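Saframycin Mx1 synthetase B (Legionella pneumophila subsp. pneumophila, PDB 3KXW) belongs to the ANL superfamily of AMP-binding enzymes, pairing a large N-terminal part with a smaller C-terminal domain. Local coordinates at residues Thr503-Val508 with Thr539-Pro544; Leu486-Ala491 with Lys555-Phe560. One frame throughout, in Å; residues are numbered along the deposited sequence.

Both interactions belong to the small C-terminal domain, their centres about 9 Å apart, and they share one mixed sheet. Interaction 1 pairs its two parallel inner strands, 499-508 and 539-544; interaction 2 lays helix 554-567 against its outer strand 486-496. Strands 486-496 and 499-508 are antiparallel neighbours, so the two contacts are wired together directly: Met505 N lies 2.8 Å from Ala490 O, and Glu507 OE1 lies 2.8 Å from Lys488 N, both probable hydrogen bonds. The same helix also packs on Met505 and Val541 of interaction 1. The pocket holding 5'-O-[(S)-(dodecanoyloxy)(hydroxy)phosphoryl]adenosine is built from residues earlier in the chain, between 199 and 456, and neither interaction supplies any of them.

Interaction 1: residues Thr503-Val508 with Thr539-Pro544; sequences TVMCEV and TIVLIP
Val504 and Cys506 each give an N-H to strand 539-544 and take one back. Val504 N donates to Thr539 O at 2.9 Å, and Val504 O accepts Val541 N at 2.8 Å; Cys506 repeats the pattern with Val541 O and Ile543 N, and Val508 N adds a fifth bond to Ile543 O. Donor and acceptor thus alternate between the two strands. CA-H groups reinforce the pairing, as with Glu507 CA at 3.1 Å from Ile543 O.

Apolar contacts fill both faces. Met505, modelled as selenomethionine, lies alongside Val541; its bend at chi3 (-70°) turns CE back to 3.9 Å from Val541 CB, and its SE is 4.3 Å from Ile543 CD1. Glu507 CG meets Ile543 CG1 at 4.0 Å, and its carboxylate is held at OE1 by Lys488 N and at OE2 by Met548 N. Leu565 of helix 554-567 packs on Thr503, Met505 and Val541. On the other face Leu542 CD2 touches Cys506 CB, and Ile525 of helix 515-533 packs on Cys506 and Phe522 on Leu542. Val508 CG1 meets Leu542 CD2 at 4.0 Å, the two side chains crossing at about a right angle.

One water joins the side chains of the paired Thr503 and Thr539: it donates to Thr539 OG1 and also bonds Thr503 OG1. Their hydroxyls have further partners in Gln577 OE1 (Thr539) and Lys501 O (Thr503).

Strand 499-508, helix 515-533 and strand 539-544 form a beta-alpha-beta crossover, with the parallel strands paired at the heart of the C-terminal domain's sheet.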
ATOM      1  N   THR A 503      -1.242  15.761 -10.914  1.00 15.03           N
ATOM      2  CA  THR A 503      -1.924  16.244 -12.119  1.00 16.79           C
ATOM      3  C   THR A 503      -1.085  15.935 -13.333  1.00 16.77           C
ATOM      4  O   THR A 503       0.095  16.201 -13.327  1.00 15.04           O
ATOM      5  CB  THR A 503      -2.129  17.755 -12.026  1.00 17.48           C
ATOM      6  OG1 THR A 503      -2.829  18.052 -10.807  1.00 17.90           O
ATOM      7  CG2 THR A 503      -2.935  18.292 -13.222  1.00 18.32           C
ATOM      8  N   VAL A 504      -1.692  15.377 -14.376  1.00 15.34           N
ATOM      9  CA  VAL A 504      -0.956  15.074 -15.591  1.00 15.92           C
ATOM     10  C   VAL A 504      -1.608  15.846 -16.721  1.00 14.14           C
ATOM     11  O   VAL A 504      -2.817  15.794 -16.870  1.00 15.15           O
ATOM     12  CB  VAL A 504      -0.991  13.570 -15.916  1.00 16.26           C
ATOM     13  CG1 VAL A 504      -0.444  13.313 -17.329  1.00 17.07           C
ATOM     14  CG2 VAL A 504      -0.223  12.759 -14.846  1.00 17.31           C
HETATM   15  N   MSE A 505      -0.822  16.578 -17.499  1.00 16.57           N
HETATM   16  CA  MSE A 505      -1.377  17.283 -18.663  1.00 16.57           C
HETATM   17  C   MSE A 505      -0.714  16.766 -19.937  1.00 16.48           C
HETATM   18  O   MSE A 505       0.509  16.663 -19.992  1.00 17.99           O
HETATM   19  CB  MSE A 505      -1.139  18.793 -18.543  1.00 16.24           C
HETATM   20  CG  MSE A 505      -1.829  19.617 -19.615  1.00 19.71           C
HETATM   21 SE   MSE A 505      -1.555  21.544 -19.270  1.00 39.48          SE
HETATM   22  CE  MSE A 505      -2.682  21.703 -17.664  1.00 29.46           C
ATOM     23  N   CYS A 506      -1.513  16.466 -20.963  1.00 15.40           N
ATOM     24  CA  CYS A 506      -0.977  15.907 -22.206  1.00 16.31           C
ATOM     25  C   CYS A 506      -1.518  16.654 -23.396  1.00 15.64           C
ATOM     26  O   CYS A 506      -2.710  16.912 -23.460  1.00 16.10           O
ATOM     27  CB  CYS A 506      -1.411  14.437 -22.381  1.00 19.05           C
ATOM     28  SG  CYS A 506      -0.919  13.359 -21.058  1.00 21.70           S
ATOM     29  N   GLU A 507      -0.653  16.996 -24.345  1.00 16.99           N
ATOM     30  CA  GLU A 507      -1.132  17.411 -25.664  1.00 17.02           C
ATOM     31  C   GLU A 507      -1.658  16.156 -26.364  1.00 16.75           C
ATOM     32  O   GLU A 507      -1.094  15.072 -26.188  1.00 17.10           O
ATOM     33  CB  GLU A 507       0.014  17.973 -26.487  1.00 18.57           C
ATOM     34  CG  GLU A 507       0.669  19.204 -25.898  1.00 19.65           C
ATOM     35  CD  GLU A 507       1.831  19.695 -26.777  1.00 24.92           C
ATOM     36  OE1 GLU A 507       2.413  18.872 -27.519  1.00 21.65           O
ATOM     37  OE2 GLU A 507       2.142  20.900 -26.715  1.00 25.68           O
ATOM     38  N   VAL A 508      -2.738  16.282 -27.127  1.00 16.30           N
ATOM     39  CA  VAL A 508      -3.213  15.166 -27.922  1.00 15.43           C
ATOM     40  C   VAL A 508      -3.082  15.542 -29.385  1.00 16.25           C
ATOM     41  O   VAL A 508      -3.371  16.682 -29.763  1.00 16.45           O
ATOM     42  CB  VAL A 508      -4.686  14.769 -27.589  1.00 17.25           C
ATOM     43  CG1 VAL A 508      -4.781  14.249 -26.144  1.00 17.62           C
ATOM     44  CG2 VAL A 508      -5.598  15.940 -27.762  1.00 18.54           C
ATOM     45  N   THR A 539      -5.927  14.127 -11.430  1.00 16.38           N
ATOM     46  CA  THR A 539      -6.450  15.018 -12.436  1.00 15.61           C
ATOM     47  C   THR A 539      -5.668  14.828 -13.724  1.00 15.61           C
ATOM     48  O   THR A 539      -4.438  14.780 -13.715  1.00 14.41           O
ATOM     49  CB  THR A 539      -6.303  16.505 -11.991  1.00 18.01           C
ATOM     50  OG1 THR A 539      -6.964  16.711 -10.732  1.00 18.95           O
ATOM     51  CG2 THR A 539      -6.885  17.435 -13.031  1.00 17.33           C
ATOM     52  N   ILE A 540      -6.376  14.720 -14.841  1.00 14.19           N
ATOM     53  CA  ILE A 540      -5.708  14.675 -16.142  1.00 16.86           C
ATOM     54  C   ILE A 540      -6.303  15.730 -17.044  1.00 16.65           C
ATOM     55  O   ILE A 540      -7.524  15.818 -17.160  1.00 16.36           O
ATOM     56  CB  ILE A 540      -5.871  13.294 -16.839  1.00 15.86           C
ATOM     57  CG1 ILE A 540      -5.325  12.194 -15.930  1.00 14.66           C
ATOM     58  CG2 ILE A 540      -5.159  13.288 -18.206  1.00 16.48           C
ATOM     59  CD1 ILE A 540      -5.567  10.808 -16.459  1.00 18.49           C
ATOM     60  N   VAL A 541      -5.443  16.510 -17.697  1.00 17.18           N
ATOM     61  CA  VAL A 541      -5.913  17.557 -18.604  1.00 18.74           C
ATOM     62  C   VAL A 541      -5.356  17.335 -20.007  1.00 17.61           C
ATOM     63  O   VAL A 541      -4.152  17.131 -20.170  1.00 15.65           O
ATOM     64  CB  VAL A 541      -5.472  18.976 -18.135  1.00 19.18           C
ATOM     65  CG1 VAL A 541      -6.138  20.027 -18.990  1.00 20.76           C
ATOM     66  CG2 VAL A 541      -5.837  19.201 -16.668  1.00 21.43           C
ATOM     67  N   LEU A 542      -6.235  17.402 -21.007  1.00 19.30           N
ATOM     68  CA  LEU A 542      -5.858  17.194 -22.396  1.00 17.42           C
ATOM     69  C   LEU A 542      -5.937  18.552 -23.085  1.00 18.36           C
ATOM     70  O   LEU A 542      -6.894  19.287 -22.877  1.00 19.64           O
ATOM     71  CB  LEU A 542      -6.808  16.187 -23.086  1.00 18.71           C
ATOM     72  CG  LEU A 542      -6.910  14.774 -22.473  1.00 19.92           C
ATOM     73  CD1 LEU A 542      -7.798  13.828 -23.311  1.00 17.61           C
ATOM     74  CD2 LEU A 542      -5.531  14.120 -22.229  1.00 16.07           C
ATOM     75  N   ILE A 543      -4.927  18.872 -23.882  1.00 17.26           N
ATOM     76  CA  ILE A 543      -4.888  20.115 -24.639  1.00 20.39           C
ATOM     77  C   ILE A 543      -4.399  19.818 -26.062  1.00 19.91           C
ATOM     78  O   ILE A 543      -3.858  18.748 -26.311  1.00 18.46           O
ATOM     79  CB  ILE A 543      -3.963  21.131 -23.951  1.00 19.78           C
ATOM     80  CG1 ILE A 543      -2.513  20.634 -23.953  1.00 18.31           C
ATOM     81  CG2 ILE A 543      -4.456  21.409 -22.511  1.00 19.96           C
ATOM     82  CD1 ILE A 543      -1.535  21.713 -23.557  1.00 23.04           C
ATOM     83  N   PRO A 544      -4.578  20.771 -26.994  1.00 23.17           N
ATOM     84  CA  PRO A 544      -4.178  20.551 -28.391  1.00 21.45           C
ATOM     85  C   PRO A 544      -2.667  20.471 -28.584  1.00 21.37           C
ATOM     86  O   PRO A 544      -1.889  20.956 -27.764  1.00 21.16           O
ATOM     87  CB  PRO A 544      -4.726  21.800 -29.123  1.00 23.48           C
ATOM     88  CG  PRO A 544      -5.775  22.362 -28.220  1.00 24.16           C
ATOM     89  CD  PRO A 544      -5.249  22.075 -26.826  1.00 21.55           C
TER
HETATM   90  O   HOH W   1      -5.429  18.994 -10.118  1.00 22.56           O

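Interaction 2: residues Leu486-Ala491 with Lys555-Phe560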
ATOM      1  N   LEU A 486      -0.288  11.224 -28.461  1.00 16.94           N
ATOM      2  CA  LEU A 486      -0.005  12.448 -27.714  1.00 16.20           C
ATOM      3  C   LEU A 486       1.094  13.282 -28.339  1.00 17.64           C
ATOM      4  O   LEU A 486       1.851  12.811 -29.201  1.00 17.72           O
ATOM      5  CB  LEU A 486       0.459  12.113 -26.293  1.00 16.93           C
ATOM      6  CG  LEU A 486      -0.402  11.177 -25.458  1.00 17.10           C
ATOM      7  CD1 LEU A 486       0.282  10.916 -24.084  1.00 17.00           C
ATOM      8  CD2 LEU A 486      -1.788  11.750 -25.317  1.00 16.86           C
ATOM      9  N   GLY A 487       1.200  14.518 -27.856  1.00 18.73           N
ATOM     10  CA  GLY A 487       2.353  15.354 -28.123  1.00 19.30           C
ATOM     11  C   GLY A 487       3.213  15.326 -26.875  1.00 20.28           C
ATOM     12  O   GLY A 487       3.598  14.248 -26.391  1.00 19.52           O
ATOM     13  N   LYS A 488       3.487  16.513 -26.344  1.00 20.19           N
ATOM     14  CA  LYS A 488       4.226  16.655 -25.095  1.00 23.27           C
ATOM     15  C   LYS A 488       3.353  16.478 -23.847  1.00 19.62           C
ATOM     16  O   LYS A 488       2.124  16.553 -23.904  1.00 17.63           O
ATOM     17  CB  LYS A 488       4.955  18.005 -25.061  1.00 25.36           C
ATOM     18  CG  LYS A 488       6.088  18.112 -26.087  1.00 27.38           C
ATOM     19  CD  LYS A 488       7.073  16.982 -25.897  1.00 31.22           C
ATOM     20  CE  LYS A 488       8.359  17.256 -26.635  1.00 37.57           C
ATOM     21  NZ  LYS A 488       8.069  17.614 -28.054  1.00 41.39           N
ATOM     22  N   CYS A 489       3.997  16.243 -22.711  1.00 19.89           N
ATOM     23  CA  CYS A 489       3.257  16.051 -21.474  1.00 17.71           C
ATOM     24  C   CYS A 489       3.998  16.670 -20.284  1.00 18.39           C
ATOM     25  O   CYS A 489       5.188  16.975 -20.356  1.00 18.39           O
ATOM     26  CB  CYS A 489       3.016  14.557 -21.212  1.00 18.41           C
ATOM     27  SG  CYS A 489       4.487  13.623 -20.655  1.00 24.72           S
ATOM     28  N   ALA A 490       3.284  16.825 -19.186  1.00 17.27           N
ATOM     29  CA  ALA A 490       3.870  17.370 -17.980  1.00 16.39           C
ATOM     30  C   ALA A 490       3.100  16.794 -16.801  1.00 16.45           C
ATOM     31  O   ALA A 490       1.908  16.547 -16.908  1.00 17.44           O
ATOM     32  CB  ALA A 490       3.792  18.884 -17.989  1.00 20.10           C
ATOM     33  N   ALA A 491       3.806  16.536 -15.704  1.00 15.76           N
ATOM     34  CA  ALA A 491       3.185  16.027 -14.482  1.00 16.00           C
ATOM     35  C   ALA A 491       3.634  16.892 -13.319  1.00 17.99           C
ATOM     36  O   ALA A 491       4.774  17.298 -13.262  1.00 18.62           O
ATOM     37  CB  ALA A 491       3.598  14.589 -14.242  1.00 15.47           C
ATOM     38  N   LYS A 555      11.305  21.060 -16.799  1.00 27.75           N
ATOM     39  CA  LYS A 555      10.933  22.026 -15.764  1.00 27.25           C
ATOM     40  C   LYS A 555      10.195  23.244 -16.326  1.00 27.85           C
ATOM     41  O   LYS A 555       9.171  23.648 -15.799  1.00 25.44           O
ATOM     42  CB  LYS A 555      12.163  22.469 -14.953  1.00 30.57           C
ATOM     43  CG  LYS A 555      12.944  21.314 -14.332  1.00 32.10           C
ATOM     44  CD  LYS A 555      14.244  21.792 -13.679  1.00 36.56           C
ATOM     45  CE  LYS A 555      15.179  20.616 -13.339  1.00 37.79           C
ATOM     46  NZ  LYS A 555      15.818  19.998 -14.554  1.00 36.75           N
ATOM     47  N   ILE A 556      10.720  23.829 -17.399  1.00 30.66           N
ATOM     48  CA  ILE A 556      10.070  24.961 -18.047  1.00 27.27           C
ATOM     49  C   ILE A 556       8.672  24.581 -18.553  1.00 28.62           C
ATOM     50  O   ILE A 556       7.684  25.315 -18.361  1.00 26.59           O
ATOM     51  CB  ILE A 556      10.930  25.482 -19.232  1.00 31.94           C
ATOM     52  CG1 ILE A 556      12.318  25.912 -18.737  1.00 32.28           C
ATOM     53  CG2 ILE A 556      10.226  26.621 -19.952  1.00 32.31           C
ATOM     54  CD1 ILE A 556      12.274  26.970 -17.652  1.00 35.55           C
ATOM     55  N   ARG A 557       8.586  23.424 -19.194  1.00 28.48           N
ATOM     56  CA  ARG A 557       7.314  22.941 -19.723  1.00 27.87           C
ATOM     57  C   ARG A 557       6.311  22.757 -18.585  1.00 25.02           C
ATOM     58  O   ARG A 557       5.146  23.139 -18.683  1.00 24.55           O
ATOM     59  CB  ARG A 557       7.548  21.611 -20.449  1.00 29.05           C
ATOM     60  CG  ARG A 557       6.411  21.158 -21.350  1.00 30.44           C
ATOM     61  CD  ARG A 557       6.753  19.857 -22.064  1.00 26.54           C
ATOM     62  NE  ARG A 557       7.794  20.044 -23.063  1.00 31.68           N
ATOM     63  CZ  ARG A 557       9.008  19.506 -22.990  1.00 33.26           C
ATOM     64  NH1 ARG A 557       9.335  18.727 -21.964  1.00 31.30           N
ATOM     65  NH2 ARG A 557       9.894  19.737 -23.948  1.00 34.66           N
ATOM     66  N   ARG A 558       6.789  22.142 -17.514  1.00 25.40           N
ATOM     67  CA  ARG A 558       5.989  21.829 -16.336  1.00 26.94           C
ATOM     68  C   ARG A 558       5.499  23.106 -15.659  1.00 25.66           C
ATOM     69  O   ARG A 558       4.337  23.205 -15.249  1.00 24.47           O
ATOM     70  CB  ARG A 558       6.889  21.047 -15.377  1.00 28.09           C
ATOM     71  CG  ARG A 558       6.235  20.388 -14.234  1.00 27.25           C
ATOM     72  CD  ARG A 558       7.233  19.456 -13.536  1.00 24.72           C
ATOM     73  NE  ARG A 558       7.979  18.618 -14.472  1.00 24.35           N
ATOM     74  CZ  ARG A 558       9.305  18.520 -14.484  1.00 26.87           C
ATOM     75  NH1 ARG A 558      10.025  19.191 -13.604  1.00 28.22           N
ATOM     76  NH2 ARG A 558       9.914  17.723 -15.352  1.00 25.75           N
ATOM     77  N   ASN A 559       6.383  24.092 -15.545  1.00 23.43           N
ATOM     78  CA  ASN A 559       5.997  25.373 -14.947  1.00 27.91           C
ATOM     79  C   ASN A 559       4.958  26.124 -15.765  1.00 27.55           C
ATOM     80  O   ASN A 559       4.079  26.775 -15.213  1.00 28.83           O
ATOM     81  CB  ASN A 559       7.221  26.254 -14.705  1.00 27.74           C
ATOM     82  CG  ASN A 559       8.124  25.696 -13.628  1.00 30.64           C
ATOM     83  OD1 ASN A 559       7.689  24.890 -12.804  1.00 29.23           O
ATOM     84  ND2 ASN A 559       9.397  26.104 -13.640  1.00 28.08           N
ATOM     85  N   PHE A 560       5.059  26.018 -17.084  1.00 29.06           N
ATOM     86  CA  PHE A 560       4.074  26.638 -17.970  1.00 28.86           C
ATOM     87  C   PHE A 560       2.689  26.045 -17.728  1.00 30.33           C
ATOM     88  O   PHE A 560       1.711  26.779 -17.580  1.00 30.49           O
ATOM     89  CB  PHE A 560       4.477  26.471 -19.440  1.00 30.04           C
ATOM     90  CG  PHE A 560       3.387  26.846 -20.411  1.00 32.85           C
ATOM     91  CD1 PHE A 560       3.364  28.102 -21.000  1.00 36.82           C
ATOM     92  CD2 PHE A 560       2.378  25.947 -20.724  1.00 33.51           C
ATOM     93  CE1 PHE A 560       2.354  28.455 -21.894  1.00 37.68           C
ATOM     94  CE2 PHE A 560       1.361  26.297 -21.605  1.00 36.59           C
ATOM     95  CZ  PHE A 560       1.353  27.553 -22.188  1.00 37.90           C
TER
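A bend at chi3 (-70°) swings NE of Arg557 toward Lys488, and a second bend, at chi2 of Lys488 (-56°), sets that residue's CD over one face of the Arg557 guanidinium. The two side chains cross at about a right angle. Lys488 CD sits 4.1 Å above the guanidinium plane, displaced toward its rim, and Lys488 CE comes 4.0 Å from Arg557 NH2. The lysine therefore offers methylenes to the arginine, while its charged end stays apart: Lys488 NZ is 5.0 Å from Arg557 NH2, a proximity of like charges that probably costs something electrostatically. Nearer the backbone, Arg557 CD rests against the strand, 4.0 Å from Lys488 CB and 3.7 Å from Cys489 O. Met548 and Thr551, in the loop leading to the helix, also touch Arg557.

Farther along the strand the packing tightens onto the helix backbone. Ala490 points its methyl toward the helix, with CB 4.0 Å from Arg558 CA; a side chain this small lets the two backbones come close. The Arg558 side chain passes the Ala491 carbonyl oxygen, its CD 3.3 Å from Ala491 O. No hydrogen bond spans the two segments here, but Glu474 of helix 469-479 links them: its OE2 forms a salt bridge with Arg558 NE and accepts Ala491 N. That helix lies on the other side of the strand, where Cys489 meets Leu477 and Met478, and Ala491 meets Ile473.

The axes of segments 486-491 and 555-560 cross at 74°, the helix segment running steeply over this outer strand of the mixed sheet, which is flanked by helices on both faces: an alpha/beta sandwich in the C-terminal domain of this ANL-family protein.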